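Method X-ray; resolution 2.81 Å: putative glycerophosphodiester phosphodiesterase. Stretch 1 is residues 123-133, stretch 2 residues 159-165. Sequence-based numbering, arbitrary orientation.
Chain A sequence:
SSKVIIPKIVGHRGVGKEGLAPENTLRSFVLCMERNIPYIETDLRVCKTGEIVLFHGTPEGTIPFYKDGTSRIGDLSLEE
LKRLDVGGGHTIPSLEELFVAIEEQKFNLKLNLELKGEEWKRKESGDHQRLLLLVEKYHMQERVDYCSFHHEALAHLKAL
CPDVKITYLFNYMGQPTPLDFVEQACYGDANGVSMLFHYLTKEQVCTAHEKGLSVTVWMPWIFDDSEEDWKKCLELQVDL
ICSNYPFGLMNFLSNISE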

# COMPACT_ATOMS: atom_id res chain seq x y z
N LYS A 123 5.52 -7.30 19.54
CA LYS A 123 5.07 -6.52 20.70
C LYS A 123 6.22 -5.70 21.32
O LYS A 123 7.35 -6.20 21.51
N GLU A 124 5.86 -4.47 21.73
CA GLU A 124 6.63 -3.26 21.35
C GLU A 124 8.16 -3.34 21.16
O GLU A 124 8.95 -3.58 22.07
N SER A 125 8.50 -3.13 19.89
CA SER A 125 9.83 -2.87 19.38
C SER A 125 10.09 -1.37 19.47
O SER A 125 11.24 -0.95 19.62
N GLY A 126 9.01 -0.59 19.38
CA GLY A 126 9.09 0.86 19.27
C GLY A 126 8.65 1.26 17.88
O GLY A 126 8.51 2.45 17.57
N ASP A 127 8.41 0.23 17.06
CA ASP A 127 8.18 0.35 15.62
C ASP A 127 6.93 1.12 15.28
O ASP A 127 6.93 1.93 14.34
N HIS A 128 5.86 0.86 16.03
CA HIS A 128 4.55 1.44 15.72
C HIS A 128 4.47 2.89 16.17
O HIS A 128 3.93 3.73 15.45
N GLN A 129 5.01 3.19 17.34
CA GLN A 129 5.13 4.56 17.79
C GLN A 129 6.03 5.38 16.90
O GLN A 129 5.77 6.55 16.67
N ARG A 130 7.09 4.76 16.40
CA ARG A 130 8.02 5.43 15.49
C ARG A 130 7.24 5.84 14.27
O ARG A 130 7.37 6.97 13.79
N LEU A 131 6.39 4.92 13.81
CA LEU A 131 5.58 5.18 12.65
C LEU A 131 4.61 6.32 12.92
O LEU A 131 4.54 7.28 12.14
N LEU A 132 3.88 6.23 14.02
CA LEU A 132 2.77 7.13 14.26
C LEU A 132 3.26 8.55 14.44
O LEU A 132 2.71 9.47 13.81
N LEU A 133 4.29 8.70 15.27
CA LEU A 133 4.89 10.00 15.58
C LEU A 133 5.44 10.65 14.34
O LEU A 133 5.37 11.88 14.21
N ALA A 159 -4.19 0.22 18.99
CA ALA A 159 -3.99 0.27 20.44
C ALA A 159 -3.37 1.60 20.91
O ALA A 159 -3.78 2.15 21.94
N LEU A 160 -2.42 2.12 20.14
CA LEU A 160 -1.74 3.37 20.48
C LEU A 160 -2.58 4.56 20.08
O LEU A 160 -2.68 5.54 20.81
N CYS A 161 -3.19 4.45 18.92
CA CYS A 161 -4.02 5.51 18.42
C CYS A 161 -5.25 4.98 17.64
O CYS A 161 -5.16 4.64 16.47
N PRO A 162 -6.42 4.94 18.30
CA PRO A 162 -7.64 4.40 17.69
C PRO A 162 -8.12 5.18 16.47
O PRO A 162 -8.89 4.64 15.67
N ASP A 163 -7.68 6.43 16.32
CA ASP A 163 -8.09 7.26 15.17
C ASP A 163 -7.52 6.78 13.87
O ASP A 163 -8.01 7.16 12.82
N VAL A 164 -6.45 5.99 13.92
CA VAL A 164 -5.77 5.63 12.69
C VAL A 164 -6.76 4.93 11.78
O VAL A 164 -7.63 4.19 12.26
N LYS A 165 -6.64 5.20 10.49
CA LYS A 165 -7.39 4.47 9.47
C LYS A 165 -6.65 3.21 8.99
O LYS A 165 -5.47 3.25 8.64

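No hydrogen bond or salt bridge joins the two stretches; the contact is made by van der Waals packing in which one leucine, Leu160, meets four residues of the first stretch, while the carboxylate of Glu124 bonds within its own segment. The interface is small, burying 235 Å² with both sides summed, and Leu160 and Leu132 account for most of it.

Leu160 lies at the end of a helix that begins earlier in the chain, and its CA-to-CB bond points toward the first stretch. With chi1 in m and chi2 in t, it carries CD1 into the start of the opposing helix. There CD1 lies 3.8 Å from CB of His128 and 3.9 Å from the backbone N of Gln129. The backbones come close here too, with CA of Gln129 7.5 Å from CA of Leu160. The side chain of Gln129 leaves its CA sideways and adds a looser contact, its CG 4.0 Å from CD1 of Leu160. OE2 of the exposed Glu124 approaches CD1 of Leu160 to 3.8 Å, a contact between a carboxylate oxygen and a methyl group that offers no polar pairing.

One helical turn beyond His128, Leu132, itself buried, covers the largest share on the first stretch. It adopts the same m, t rotamer as Leu160 and also points toward its partner stretch, where its two methyl groups reach different residues. CD1 of Leu132 packs 3.7 Å from CB of Leu160 and 3.9 Å from CB of Cys161, whereas CD2 of Leu132 meets CG1 of Val164 at 3.7 Å. Cys161 is the first residue to leave helical geometry, and from it a type I beta turn runs to Val164, closed by a backbone hydrogen bond from Val164 N to Cys161 O (3.2 Å). Across the turn, Cys161 (chi1 t) and Val164 (chi1 m) both point toward the first stretch, while the intervening Pro162 and Asp163 make no contact with it.

Several polar groups of the first stretch gather at the helix start. Glu124, with chi1 in t and chi2 in p, reaches its carboxylate forward to the first turn: OE1 of Glu124 accepts a hydrogen bond from His128 N at 3.2 Å, together with weak ones from Gly126 N at 3.1 Å and His128 ND1 at 3.3 Å. His128 has chi1 in m; its CA-to-CB bond points toward the second stretch, but the end of its side chain leads away, and NE2 is hydrogen-bonded elsewhere in the structure. Gly126 occupies the N-cap position with a phi of 111°, a conformation that would jam a CB against the preceding carbonyl oxygen. Beside it, Ser125 OG accepts a hydrogen bond from Asp127 N at 3.2 Å, and Asp127 OD1 forms a long salt bridge with Arg130 NH1 at 3.9 Å. These last two pairs lie out of reach of the second stretch.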

# COMPACT_ATOMS: atom_id res chain seq x y z
CB LYS A 123 4.38 -7.42 21.74
CG LYS A 123 2.97 -7.95 21.32
CD LYS A 123 1.98 -8.07 22.50
CE LYS A 123 2.71 -8.14 23.84
NZ LYS A 123 2.00 -8.95 24.86
CB GLU A 124 6.18 -1.98 22.10
CG GLU A 124 6.45 -0.64 21.31
CD GLU A 124 5.53 -0.42 20.12
OE1 GLU A 124 6.01 -0.18 19.00
OE2 GLU A 124 4.31 -0.46 20.28
CB SER A 125 9.85 -3.28 17.91
OG SER A 125 8.63 -2.92 17.27
CB ASP A 127 8.06 -1.04 14.99
CG ASP A 127 9.39 -1.62 14.57
OD1 ASP A 127 10.34 -1.65 15.38
OD2 ASP A 127 9.50 -2.09 13.42
CB HIS A 128 3.42 0.65 16.35
CG HIS A 128 3.44 -0.81 16.00
ND1 HIS A 128 4.16 -1.73 16.72
CD2 HIS A 128 2.79 -1.50 15.04
CE1 HIS A 128 3.97 -2.93 16.21
NE2 HIS A 128 3.14 -2.82 15.18
CB GLN A 129 5.67 4.62 19.19
CG GLN A 129 4.60 4.89 20.20
CD GLN A 129 5.02 4.48 21.60
OE1 GLN A 129 5.53 3.36 21.81
NE2 GLN A 129 4.84 5.39 22.56
CB ARG A 130 9.19 4.51 15.10
CG ARG A 130 10.27 5.21 14.25
CD ARG A 130 11.64 4.52 14.36
NE ARG A 130 12.02 4.29 15.76
CZ ARG A 130 12.02 3.10 16.37
NH1 ARG A 130 11.69 2.01 15.69
NH2 ARG A 130 12.36 3.01 17.65
CB LEU A 131 4.82 3.92 12.23
CG LEU A 131 3.90 3.99 11.00
CD1 LEU A 131 4.60 4.63 9.83
CD2 LEU A 131 3.38 2.62 10.61
CB LEU A 132 1.93 6.68 15.45
CG LEU A 132 1.09 5.41 15.23
CD1 LEU A 132 0.34 5.02 16.49
CD2 LEU A 132 0.14 5.63 14.06
CB LEU A 133 6.03 9.86 16.57
CG LEU A 133 5.69 9.56 18.03
CD1 LEU A 133 6.35 10.65 18.91
CD2 LEU A 133 4.18 9.46 18.31
CB ALA A 159 -3.13 -0.93 20.93
CB LEU A 160 -0.40 3.43 19.77
CG LEU A 160 0.49 2.25 20.18
CD1 LEU A 160 1.76 2.21 19.33
CD2 LEU A 160 0.82 2.29 21.68
CB CYS A 161 -3.17 6.45 17.57
SG CYS A 161 -4.23 7.64 16.75
CB PRO A 162 -8.69 4.50 18.80
CG PRO A 162 -7.93 4.78 20.08
CD PRO A 162 -6.63 5.40 19.69
CB ASP A 163 -7.64 8.71 15.34
CG ASP A 163 -8.47 9.47 16.34
OD1 ASP A 163 -9.53 8.93 16.75
OD2 ASP A 163 -8.08 10.60 16.70
CB VAL A 164 -4.54 4.74 12.90
CG1 VAL A 164 -3.50 5.46 13.69
CG2 VAL A 164 -4.92 3.42 13.55
CB LYS A 165 -7.75 5.39 8.31
CG LYS A 165 -8.64 6.56 8.71
CD LYS A 165 -9.87 6.70 7.81
CE LYS A 165 -9.62 6.25 6.31
NZ LYS A 165 -8.66 7.07 5.47